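Local coordinates for cell shape-determining protein MreC (Streptococcus pneumoniae, PDB 2QF4) that takes part in forming and maintaining cell shape, probably as part of the elongasome that makes peripheral peptidoglycan, at residues 33-38 with 161-166; 77-82 with 105-110; 9-14 with 26-31. All coordinates share one frame; numbering follows the deposited sequence. Where two conformers were deposited one is given.

Contact 1: 33-38 with 161-166; sequences KGASEN and IELVGN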
ATOM      1  N   LYS A  33      -8.148 -17.188 -11.923  1.00 19.75           N
ATOM      2  CA  LYS A  33      -9.025 -16.061 -12.209  1.00 20.11           C
ATOM      3  C   LYS A  33      -8.292 -14.741 -12.451  1.00 19.92           C
ATOM      4  O   LYS A  33      -8.912 -13.697 -12.573  1.00 21.36           O
ATOM      5  CB  LYS A  33     -10.054 -15.895 -11.091  1.00 20.96           C
ATOM      6  CG  LYS A  33     -11.194 -16.850 -11.210  1.00 22.57           C
ATOM      7  CD  LYS A  33     -12.078 -16.836 -10.005  1.00 23.20           C
ATOM      8  CE  LYS A  33     -13.232 -17.818 -10.187  1.00 24.42           C
ATOM      9  NZ  LYS A  33     -14.112 -17.834  -8.977  1.00 26.92           N
ATOM     10  N   GLY A  34      -6.980 -14.819 -12.589  1.00 20.08           N
ATOM     11  CA  GLY A  34      -6.195 -13.669 -13.018  1.00 19.39           C
ATOM     12  C   GLY A  34      -5.421 -12.934 -11.940  1.00 18.34           C
ATOM     13  O   GLY A  34      -4.827 -11.892 -12.219  1.00 19.31           O
ATOM     14  N   ALA A  35      -5.398 -13.451 -10.716  1.00 16.60           N
ATOM     15  CA  ALA A  35      -4.580 -12.832  -9.675  1.00 16.02           C
ATOM     16  C   ALA A  35      -3.114 -12.896 -10.103  1.00 17.04           C
ATOM     17  O   ALA A  35      -2.663 -13.905 -10.687  1.00 18.67           O
ATOM     18  CB  ALA A  35      -4.802 -13.550  -8.362  1.00 14.96           C
ATOM     19  N   SER A  36      -2.400 -11.794  -9.838  1.00 16.68           N
ATOM     20  CA  SER A  36      -0.980 -11.653 -10.182  1.00 17.46           C
ATOM     21  C   SER A  36      -0.183 -11.075  -9.015  1.00 17.14           C
ATOM     22  O   SER A  36      -0.686 -10.402  -8.108  1.00 16.96           O
ATOM     23  CB  SER A  36      -0.752 -10.818 -11.479  1.00 17.86           C
ATOM     24  OG  SER A  36      -1.401  -9.553 -11.524  1.00 21.33           O
ATOM     25  N   GLU A  37       1.116 -11.296  -9.100  1.00 17.71           N
ATOM     26  CA  GLU A  37       2.018 -10.939  -8.042  1.00 18.40           C
ATOM     27  C   GLU A  37       2.282  -9.401  -8.003  1.00 15.70           C
ATOM     28  O   GLU A  37       2.818  -8.924  -7.008  1.00 19.39           O
ATOM     29  CB  GLU A  37       3.389 -11.671  -8.180  1.00 19.82           C
ATOM     30  CG  GLU A  37       3.603 -12.795  -9.203  0.50 22.65           C
ATOM     31  CD  GLU A  37       2.634 -13.956  -9.151  0.50 23.26           C
ATOM     32  OE1 GLU A  37       2.748 -14.819  -8.262  0.50 26.37           O
ATOM     33  OE2 GLU A  37       1.808 -14.042 -10.070  0.50 24.85           O
ATOM     34  N   ASN A  38       1.920  -8.638  -9.035  1.00 17.60           N
ATOM     35  CA  ASN A  38       2.119  -7.187  -9.026  1.00 16.73           C
ATOM     36  C   ASN A  38       0.977  -6.487  -8.381  1.00 13.24           C
ATOM     37  O   ASN A  38       0.969  -5.265  -8.379  1.00 14.31           O
ATOM     38  CB  ASN A  38       2.403  -6.545 -10.458  1.00 16.60           C
ATOM     39  CG  ASN A  38       1.137  -6.435 -11.397  1.00 17.27           C
ATOM     40  OD1 ASN A  38       0.154  -7.152 -11.225  1.00 17.97           O
ATOM     41  ND2 ASN A  38       1.185  -5.513 -12.391  1.00 18.76           N
ATOM     42  N   ILE A 161     -12.482  -8.037  -1.074  1.00  9.60           N
ATOM     43  CA  ILE A 161     -11.306  -7.230  -1.369  1.00  9.60           C
ATOM     44  C   ILE A 161     -11.125  -7.199  -2.870  1.00  9.14           C
ATOM     45  O   ILE A 161     -11.343  -8.185  -3.539  1.00  9.11           O
ATOM     46  CB  ILE A 161     -10.074  -7.848  -0.695  1.00  9.17           C
ATOM     47  CG1 ILE A 161     -10.233  -7.863   0.829  1.00 10.95           C
ATOM     48  CG2 ILE A 161      -8.775  -7.164  -1.115  1.00 10.68           C
ATOM     49  CD1 ILE A 161     -10.307  -6.524   1.514  1.00 12.41           C
ATOM     50  N   GLU A 162     -10.726  -6.047  -3.383  1.00  9.47           N
ATOM     51  CA  GLU A 162     -10.401  -5.911  -4.786  1.00  9.80           C
ATOM     52  C   GLU A 162      -8.896  -5.879  -5.008  1.00  9.09           C
ATOM     53  O   GLU A 162      -8.192  -5.055  -4.455  1.00  9.24           O
ATOM     54  CB  GLU A 162     -11.035  -4.637  -5.337  1.00 10.55           C
ATOM     55  CG  GLU A 162     -10.871  -4.509  -6.850  1.00 12.72           C
ATOM     56  CD  GLU A 162     -11.542  -3.286  -7.402  1.00 17.01           C
ATOM     57  OE1 GLU A 162     -12.548  -2.830  -6.838  1.00 23.31           O
ATOM     58  OE2 GLU A 162     -11.105  -2.797  -8.435  1.00 21.55           O
ATOM     59  N   LEU A 163      -8.394  -6.796  -5.808  1.00  8.73           N
ATOM     60  CA  LEU A 163      -7.000  -6.808  -6.240  1.00  8.74           C
ATOM     61  C   LEU A 163      -6.899  -5.982  -7.512  1.00  9.31           C
ATOM     62  O   LEU A 163      -7.778  -6.020  -8.376  1.00 10.10           O
ATOM     63  CB  LEU A 163      -6.558  -8.232  -6.545  1.00  9.37           C
ATOM     64  CG  LEU A 163      -6.637  -9.238  -5.406  1.00  9.59           C
ATOM     65  CD1 LEU A 163      -6.157 -10.584  -5.898  1.00 12.27           C
ATOM     66  CD2 LEU A 163      -5.875  -8.721  -4.162  1.00 10.93           C
ATOM     67  N   VAL A 164      -5.810  -5.212  -7.630  1.00  9.79           N
ATOM     68  CA  VAL A 164      -5.629  -4.279  -8.766  1.00 10.94           C
ATOM     69  C   VAL A 164      -4.165  -4.376  -9.197  1.00 11.26           C
ATOM     70  O   VAL A 164      -3.241  -4.247  -8.395  1.00 12.26           O
ATOM     71  CB  VAL A 164      -5.962  -2.824  -8.369  1.00 13.55           C
ATOM     72  CG1 VAL A 164      -5.832  -1.851  -9.560  0.80 14.86           C
ATOM     73  CG2 VAL A 164      -7.384  -2.686  -7.777  0.80 16.29           C
ATOM     74  N   GLY A 165      -3.950  -4.566 -10.494  1.00 10.88           N
ATOM     75  CA  GLY A 165      -2.610  -4.577 -11.080  1.00 11.45           C
ATOM     76  C   GLY A 165      -2.557  -3.756 -12.359  1.00 10.38           C
ATOM     77  O   GLY A 165      -3.561  -3.485 -12.963  1.00 10.42           O
ATOM     78  N   ASN A 166      -1.366  -3.340 -12.750  1.00 10.97           N
ATOM     79  CA  ASN A 166      -1.164  -2.613 -13.985  1.00  9.85           C
ATOM     80  C   ASN A 166      -1.344  -3.588 -15.118  1.00 10.89           C
ATOM     81  O   ASN A 166      -0.785  -4.661 -15.077  1.00 13.68           O
ATOM     82  CB  ASN A 166       0.272  -2.051 -13.999  1.00 10.27           C
ATOM     83  CG  ASN A 166       0.460  -0.937 -14.974  1.00  8.77           C
ATOM     84  OD1 ASN A 166      -0.003  -1.001 -16.112  1.00  9.27           O
ATOM     85  ND2 ASN A 166       1.200   0.063 -14.569  1.00  9.84           N
TER
HETATM   86  O   HOH W   1       0.524  -3.390 -10.531  1.00 18.56           O

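Contact 2: 77-82 with 105-110; sequences IQHGST and SNSDIS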
ATOM      1  N   ILE A  77       3.633  11.424  -2.200  1.00  8.75           N
ATOM      2  CA  ILE A  77       3.055  12.450  -1.332  1.00  9.48           C
ATOM      3  C   ILE A  77       2.959  13.731  -2.156  1.00  9.16           C
ATOM      4  O   ILE A  77       3.948  14.158  -2.755  1.00  9.92           O
ATOM      5  CB  ILE A  77       3.960  12.700  -0.117  1.00  9.43           C
ATOM      6  CG1 ILE A  77       4.207  11.399   0.674  1.00 10.70           C
ATOM      7  CG2 ILE A  77       3.380  13.767   0.773  1.00 11.12           C
ATOM      8  CD1 ILE A  77       5.327  11.487   1.715  1.00 14.08           C
ATOM      9  N   GLN A  78       1.776  14.344  -2.164  1.00 10.14           N
ATOM     10  CA  GLN A  78       1.589  15.593  -2.885  1.00 11.41           C
ATOM     11  C   GLN A  78       1.675  16.762  -1.936  1.00 12.10           C
ATOM     12  O   GLN A  78       0.907  16.851  -0.992  1.00 12.77           O
ATOM     13  CB  GLN A  78       0.226  15.575  -3.594  1.00 11.82           C
ATOM     14  CG  GLN A  78       0.090  16.635  -4.680  1.00 14.96           C
ATOM     15  CD  GLN A  78       1.109  16.496  -5.807  1.00 16.42           C
ATOM     16  OE1 GLN A  78       1.599  15.389  -6.106  1.00 15.60           O
ATOM     17  NE2 GLN A  78       1.415  17.617  -6.470  1.00 19.70           N
ATOM     18  N   HIS A  79       2.634  17.651  -2.169  1.00 11.84           N
ATOM     19  CA  HIS A  79       2.810  18.852  -1.366  1.00 12.66           C
ATOM     20  C   HIS A  79       2.713  20.040  -2.314  1.00 14.29           C
ATOM     21  O   HIS A  79       3.669  20.366  -3.021  1.00 14.44           O
ATOM     22  CB  HIS A  79       4.155  18.850  -0.670  1.00 12.70           C
ATOM     23  CG  HIS A  79       4.354  20.032   0.216  1.00 13.64           C
ATOM     24  ND1 HIS A  79       3.782  20.107   1.463  1.00 13.96           N
ATOM     25  CD2 HIS A  79       5.011  21.202   0.022  1.00 14.58           C
ATOM     26  CE1 HIS A  79       4.118  21.254   2.021  1.00 14.27           C
ATOM     27  NE2 HIS A  79       4.861  21.937   1.165  1.00 16.07           N
ATOM     28  N   GLY A  80       1.537  20.653  -2.322  1.00 15.89           N
ATOM     29  CA  GLY A  80       1.206  21.672  -3.307  1.00 16.70           C
ATOM     30  C   GLY A  80       1.425  21.124  -4.703  1.00 17.39           C
ATOM     31  O   GLY A  80       0.827  20.125  -5.090  1.00 19.59           O
ATOM     32  N   SER A  81       2.309  21.780  -5.437  1.00 18.58           N
ATOM     33  CA  SER A  81       2.606  21.391  -6.824  1.00 18.96           C
ATOM     34  C   SER A  81       3.783  20.405  -6.953  1.00 19.17           C
ATOM     35  O   SER A  81       4.163  20.023  -8.077  1.00 21.38           O
ATOM     36  CB  SER A  81       2.856  22.633  -7.684  1.00 20.90           C
ATOM     37  OG  SER A  81       4.024  23.315  -7.276  1.00 23.51           O
ATOM     38  N   THR A  82       4.368  19.961  -5.838  1.00 16.77           N
ATOM     39  CA  THR A  82       5.458  18.985  -5.936  1.00 16.29           C
ATOM     40  C   THR A  82       5.050  17.625  -5.414  1.00 14.79           C
ATOM     41  O   THR A  82       4.189  17.489  -4.579  1.00 15.36           O
ATOM     42  CB  THR A  82       6.704  19.391  -5.139  0.50 17.19           C
ATOM     43  OG1 THR A  82       6.782  20.816  -5.021  0.50 16.47           O
ATOM     44  CG2 THR A  82       7.987  18.799  -5.831  0.50 14.69           C
ATOM     45  N   SER A 105      13.089  13.477  -2.208  1.00 10.60           N
ATOM     46  CA  SER A 105      13.075  14.947  -2.178  1.00 12.29           C
ATOM     47  C   SER A 105      13.245  15.444  -0.759  1.00 11.90           C
ATOM     48  O   SER A 105      12.824  14.769   0.189  1.00 12.89           O
ATOM     49  CB  SER A 105      11.705  15.414  -2.716  1.00 12.99           C
ATOM     50  OG  SER A 105      11.470  16.769  -2.605  1.00 15.91           O
ATOM     51  N   ASN A 106      13.807  16.649  -0.632  1.00 12.82           N
ATOM     52  CA  ASN A 106      13.824  17.337   0.651  1.00 13.39           C
ATOM     53  C   ASN A 106      12.758  18.419   0.732  1.00 13.49           C
ATOM     54  O   ASN A 106      12.815  19.268   1.620  1.00 15.57           O
ATOM     55  CB  ASN A 106      15.202  17.891   0.991  1.00 14.16           C
ATOM     56  CG  ASN A 106      16.238  16.867   0.828  1.00 15.10           C
ATOM     57  OD1 ASN A 106      16.123  15.754   1.397  1.00 16.30           O
ATOM     58  ND2 ASN A 106      17.222  17.182   0.023  1.00 18.82           N
ATOM     59  N   SER A 107      11.761  18.370  -0.163  1.00 13.01           N
ATOM     60  CA  SER A 107      10.591  19.250  -0.069  1.00 14.05           C
ATOM     61  C   SER A 107       9.986  19.237   1.310  1.00 13.20           C
ATOM     62  O   SER A 107       9.910  18.184   1.960  1.00 12.89           O
ATOM     63  CB  SER A 107       9.458  18.815  -1.031  1.00 14.11           C
ATOM     64  OG  SER A 107       8.287  19.639  -0.826  1.00 15.78           O
ATOM     65  N   ASP A 108       9.450  20.373   1.729  1.00 13.88           N
ATOM     66  CA  ASP A 108       8.591  20.392   2.888  1.00 14.12           C
ATOM     67  C   ASP A 108       7.451  19.386   2.697  1.00 13.40           C
ATOM     68  O   ASP A 108       6.951  19.180   1.598  1.00 12.61           O
ATOM     69  CB  ASP A 108       7.990  21.780   3.116  1.00 15.87           C
ATOM     70  CG  ASP A 108       9.000  22.822   3.544  1.00 19.55           C
ATOM     71  OD1 ASP A 108      10.173  22.509   3.846  1.00 21.68           O
ATOM     72  OD2 ASP A 108       8.577  24.002   3.574  1.00 25.90           O
ATOM     73  N   ILE A 109       7.055  18.768   3.803  1.00 12.21           N
ATOM     74  CA  ILE A 109       5.938  17.842   3.845  1.00 12.53           C
ATOM     75  C   ILE A 109       5.126  18.232   5.060  1.00 12.79           C
ATOM     76  O   ILE A 109       5.699  18.448   6.130  1.00 14.61           O
ATOM     77  CB  ILE A 109       6.428  16.383   3.924  1.00 12.31           C
ATOM     78  CG1 ILE A 109       7.117  15.952   2.624  1.00 12.51           C
ATOM     79  CG2 ILE A 109       5.258  15.409   4.233  1.00 14.88           C
ATOM     80  CD1 ILE A 109       7.817  14.609   2.726  1.00 13.38           C
ATOM     81  N   SER A 110       3.823  18.402   4.889  1.00 12.88           N
ATOM     82  CA  SER A 110       2.956  18.955   5.933  1.00 13.08           C
ATOM     83  C   SER A 110       1.843  17.998   6.279  1.00 11.06           C
ATOM     84  O   SER A 110       1.326  17.272   5.427  1.00 10.21           O
ATOM     85  CB  SER A 110       2.306  20.230   5.400  1.00 13.71           C
ATOM     86  OG  SER A 110       3.251  21.217   5.047  1.00 18.55           O
TER
HETATM   87  O   HOH W   2       6.044  24.537   1.601  1.00 29.31           O

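Contact 3: 9-14 with 26-31; sequences LAADVI and TLDAGR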
ATOM      1  N   LEU A   9      -9.653  -7.743  -9.784  1.00  9.53           N
ATOM      2  CA  LEU A   9     -10.336  -8.974  -9.412  1.00 10.30           C
ATOM      3  C   LEU A   9     -10.853  -8.830  -7.995  1.00 10.48           C
ATOM      4  O   LEU A   9     -10.066  -8.608  -7.066  1.00 10.95           O
ATOM      5  CB  LEU A   9      -9.321 -10.142  -9.470  1.00 12.04           C
ATOM      6  CG  LEU A   9      -9.841 -11.523  -9.092  1.00 13.42           C
ATOM      7  CD1 LEU A   9     -11.033 -11.970  -9.926  1.00 15.27           C
ATOM      8  CD2 LEU A   9      -8.714 -12.535  -9.112  1.00 14.30           C
ATOM      9  N   ALA A  10     -12.155  -8.961  -7.798  1.00 10.22           N
ATOM     10  CA  ALA A  10     -12.773  -8.883  -6.473  1.00 10.67           C
ATOM     11  C   ALA A  10     -13.033 -10.289  -5.995  1.00 10.74           C
ATOM     12  O   ALA A  10     -13.514 -11.129  -6.755  1.00 13.66           O
ATOM     13  CB  ALA A  10     -14.042  -8.030  -6.513  1.00 13.06           C
ATOM     14  N   ALA A  11     -12.743 -10.566  -4.729  1.00  9.60           N
ATOM     15  CA  ALA A  11     -12.856 -11.914  -4.188  1.00  9.87           C
ATOM     16  C   ALA A  11     -13.244 -11.825  -2.723  1.00  9.86           C
ATOM     17  O   ALA A  11     -13.046 -10.822  -2.051  1.00  9.57           O
ATOM     18  CB  ALA A  11     -11.534 -12.671  -4.347  1.00 10.94           C
ATOM     19  N   ASP A  12     -13.828 -12.904  -2.220  1.00  9.78           N
ATOM     20  CA  ASP A  12     -14.241 -12.978  -0.806  1.00  9.44           C
ATOM     21  C   ASP A  12     -13.059 -13.227   0.117  1.00  8.81           C
ATOM     22  O   ASP A  12     -12.168 -14.024  -0.203  1.00  9.38           O
ATOM     23  CB  ASP A  12     -15.195 -14.162  -0.595  1.00  9.88           C
ATOM     24  CG  ASP A  12     -16.324 -14.189  -1.571  1.00 12.57           C
ATOM     25  OD1 ASP A  12     -17.197 -13.311  -1.472  1.00 14.39           O
ATOM     26  OD2 ASP A  12     -16.336 -15.084  -2.423  1.00 14.55           O
ATOM     27  N   VAL A  13     -13.097 -12.596   1.287  1.00  8.91           N
ATOM     28  CA  VAL A  13     -12.200 -12.964   2.391  1.00  9.06           C
ATOM     29  C   VAL A  13     -12.667 -14.281   3.005  1.00  8.95           C
ATOM     30  O   VAL A  13     -13.809 -14.385   3.440  1.00 10.22           O
ATOM     31  CB  VAL A  13     -12.201 -11.868   3.462  1.00  9.88           C
ATOM     32  CG1 VAL A  13     -11.303 -12.241   4.619  1.00 10.95           C
ATOM     33  CG2 VAL A  13     -11.759 -10.522   2.834  1.00 10.10           C
ATOM     34  N   ILE A  14     -11.803 -15.273   3.002  1.00  8.99           N
ATOM     35  CA  ILE A  14     -12.094 -16.558   3.598  1.00  9.74           C
ATOM     36  C   ILE A  14     -11.241 -16.830   4.831  1.00  9.42           C
ATOM     37  O   ILE A  14     -11.591 -17.702   5.634  1.00 11.13           O
ATOM     38  CB  ILE A  14     -12.049 -17.727   2.591  1.00 10.41           C
ATOM     39  CG1 ILE A  14     -10.741 -17.744   1.810  1.00 10.82           C
ATOM     40  CG2 ILE A  14     -13.280 -17.679   1.652  1.00 11.39           C
ATOM     41  CD1 ILE A  14     -10.472 -19.032   1.065  1.00 12.66           C
ATOM     42  N   THR A  26      -6.720 -14.053   3.415  1.00  8.88           N
ATOM     43  CA  THR A  26      -6.778 -14.963   2.272  1.00  9.17           C
ATOM     44  C   THR A  26      -8.069 -14.738   1.538  1.00  8.48           C
ATOM     45  O   THR A  26      -9.155 -14.715   2.148  1.00  9.04           O
ATOM     46  CB  THR A  26      -6.686 -16.438   2.715  1.00  9.09           C
ATOM     47  OG1 THR A  26      -5.526 -16.599   3.505  1.00 11.91           O
ATOM     48  CG2 THR A  26      -6.632 -17.359   1.507  1.00 10.81           C
ATOM     49  N   LEU A  27      -7.955 -14.602   0.218  1.00  9.13           N
ATOM     50  CA  LEU A  27      -9.068 -14.444  -0.689  1.00  9.23           C
ATOM     51  C   LEU A  27      -9.301 -15.735  -1.472  1.00  9.86           C
ATOM     52  O   LEU A  27      -8.369 -16.486  -1.760  1.00 10.43           O
ATOM     53  CB  LEU A  27      -8.803 -13.288  -1.670  1.00  9.05           C
ATOM     54  CG  LEU A  27      -8.361 -11.986  -1.060  1.00  9.23           C
ATOM     55  CD1 LEU A  27      -8.122 -10.942  -2.188  1.00 10.69           C
ATOM     56  CD2 LEU A  27      -9.365 -11.500  -0.064  1.00 11.99           C
ATOM     57  N   ASP A  28     -10.554 -15.959  -1.846  1.00  9.68           N
ATOM     58  CA  ASP A  28     -10.986 -17.162  -2.560  1.00 10.91           C
ATOM     59  C   ASP A  28     -10.880 -17.089  -4.075  1.00 11.25           C
ATOM     60  O   ASP A  28     -11.616 -17.784  -4.749  1.00 12.90           O
ATOM     61  CB  ASP A  28     -12.396 -17.556  -2.135  1.00 11.00           C
ATOM     62  CG  ASP A  28     -13.470 -16.583  -2.574  1.00 10.30           C
ATOM     63  OD1 ASP A  28     -13.172 -15.527  -3.158  1.00 10.80           O
ATOM     64  OD2 ASP A  28     -14.651 -16.918  -2.288  1.00 12.41           O
ATOM     65  N   ALA A  29      -9.905 -16.367  -4.615  1.00 11.82           N
ATOM     66  CA  ALA A  29      -9.565 -16.374  -6.052  1.00 12.32           C
ATOM     67  C   ALA A  29      -8.051 -16.392  -6.061  1.00 13.27           C
ATOM     68  O   ALA A  29      -7.425 -15.653  -5.298  1.00 12.76           O
ATOM     69  CB  ALA A  29     -10.168 -15.224  -6.759  1.00 14.17           C
ATOM     70  N   GLY A  30      -7.425 -17.089  -6.999  1.00 14.53           N
ATOM     71  CA  GLY A  30      -6.194 -16.655  -7.532  1.00 15.25           C
ATOM     72  C   GLY A  30      -5.869 -16.747  -8.966  1.00 14.79           C
ATOM     73  O   GLY A  30      -6.515 -16.081  -9.716  1.00 15.96           O
ATOM     74  N   ARG A  31      -4.781 -17.436  -9.282  1.00 17.73           N
ATOM     75  CA  ARG A  31      -4.206 -17.322 -10.629  1.00 19.35           C
ATOM     76  C   ARG A  31      -5.182 -17.777 -11.696  1.00 19.70           C
ATOM     77  O   ARG A  31      -5.242 -17.177 -12.778  1.00 20.35           O
ATOM     78  CB  ARG A  31      -2.911 -18.115 -10.732  1.00 19.99           C
ATOM     79  CG  ARG A  31      -2.017 -17.998 -11.949  0.50 20.22           C
ATOM     80  CD  ARG A  31      -0.779 -18.889 -11.718  0.50 23.42           C
ATOM     81  NE  ARG A  31       0.139 -18.324 -10.713  0.50 23.83           N
ATOM     82  CZ  ARG A  31       0.471 -18.872  -9.541  0.50 24.32           C
ATOM     83  NH1 ARG A  31      -0.016 -20.046  -9.147  0.50 22.21           N
ATOM     84  NH2 ARG A  31       1.314 -18.225  -8.739  0.50 27.46           N
TER

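Contact 1: 33-38 with 161-166
Asn38 brings its carboxamide up against Gly165 and Asn166 at the end of strand 160-166, and more of its surface is covered here than that of any other residue. Its CG stands between the backbone N and the carbonyl carbon (chi1 75°), on the side of the strand. The two ends of the amide do different work. ND2 gives a weak hydrogen bond to the backbone O of Asn166 at 3.4 Å, with an N-H...O angle of 156°, and a further hydrogen bond to the side chain of Asn124. OD1 rests on Gly165, 3.8 Å from its CA, and accepts a 2.9 Å hydrogen bond from OG of Ser36, which comes in 25° out of the carbonyl plane. With bonds at both ends, the amide is fixed in its rotation. Gly165 suits the close approach, since a CB there would point at the asparagine and collide with OD1. A water ties the two backbones together as well: it donates to Asn38 O at 2.9 Å and accepts from Asn166 N. The side chain of Asn166 leads away, and its ND2 is hydrogen-bonded to the backbone O of Asn124.

At the other end of the contact the pairing turns apolar. Leu163 points at the loop and touches CB of Ala35 with its CD1, 4.1 Å away; Val54 packs on Ala35 and Val51 on Leu163, so the pair belongs to a buried cluster. Loop 33-38, which leads into strand 40-43, packs against the end of strand 160-166. That strand, paired with 40-43 on one edge and 6-16 on the other, closes a six-stranded antiparallel barrel of the MreC core, whose fold resembles that of alpha-lytic protease.

Contact 2: 77-82 with 105-110
His79, the last residue of strand 74-79, comes closest to Ile109, with 6.2 Å between their CA atoms, just where the backbone enters a type II' turn running from His79 to Thr82. The turn is closed by paired backbone hydrogen bonds between its two end residues. From the strand the imidazole reaches out over the 105-110 loop, its CG anti to the backbone N (chi1 -177°). One face of the ring sits on the carbonyl O of Asp108, which lies 3.0 Å above the plane and over the centre; the N of Ile109 is on the same face, displaced toward the rim. That oxygen also accepts a 2.8 Å hydrogen bond from OG of Ser107, so it is held from within its own loop while the ring covers it.

The tight turn and the loop lie at one end of the second antiparallel barrel of the MreC core: the turn joins strands 74-79 and 82-92 as a beta hairpin, and the loop connects 97-101 to 114-118. At the ring's edge, near its plane, OG of Ser110 stands 3.1 Å from CE1. His79 ND1 is hydrogen-bonded to Asp113 OD2, a carboxylate that may polarise the imidazole and that also accepts from the backbone N of Ser110. A water in the ring plane, at the edge, lies 2.9 Å from NE2 and donates to OD2 of Asp108, at a longer 3.3 Å. Two residues back, Ile77 is buried and meets Ile109 through the CD1 methyls, 4.1 Å apart, the side chains crossing at about a right angle. Val133 and Val147 touch both isoleucines and carry this packing into the barrel interior. Ser105 makes an ST turn, its OG accepting from the N of Ser107 at 2.9 Å.

Contact 3: 9-14 with 26-31
Asp12 O is gripped by two groups of the neighbouring strand: the backbone N of Asp28 donates to it at 3.0 Å, and Leu27 CA makes a CA-H...O contact at 3.2 Å. Asp28 holds Asp12 a second time through its side chain, CG standing between the backbone N and the carbonyl carbon (chi1 68°): OD1 accepts from the N of Asp12 at 2.9 Å, met from above the carboxylate plane, 44° out of it. The two carboxylates are turned 77° against each other, and Asp12 OD2 lies only 2.5 Å from Asp28 OD2, so one of the acids probably carries a proton.

Further along, Ile14 N donates to Thr26 O at 2.8 Å, and Val13 and Leu27 form a non-hydrogen-bonded antiparallel pair whose side chains share the face that Ile161 covers. There Val13 CG2 touches Leu27 CD2 at 3.9 Å. CB of Ala11 fits among CB of Leu27, CB of Ala29 (3.8 Å) and Asp28 OD1, and Leu9 CD2 continues the apolar row onto Ala29. Strands 6-16 and 24-27 form a beta hairpin, here leaving regular pairing as the second strand runs into loop: the opening hairpin of the first barrel of the MreC core.

Contacts 1 and 3 belong to one six-stranded antiparallel barrel, contact 2 to the other. Strand 6-16 of contact 3 neighbours strand 160-166 of contact 1, and backbone hydrogen bonds Leu163 N to Leu9 O and Ile161 N to Ala11 O, 2.8 and 3.0 Å, probably join them; the two centres are 10 Å apart. Contact 2 lies across the chain's centre, about 30 Å from contact 1 and 36 Å from contact 3, between centres. Along the chain, contact 3 closes first, then contact 1 opens, and contact 2 falls between its two segments. The chain thus leaves the first barrel, builds the second and returns to finish the first, both in the major periplasmic domain.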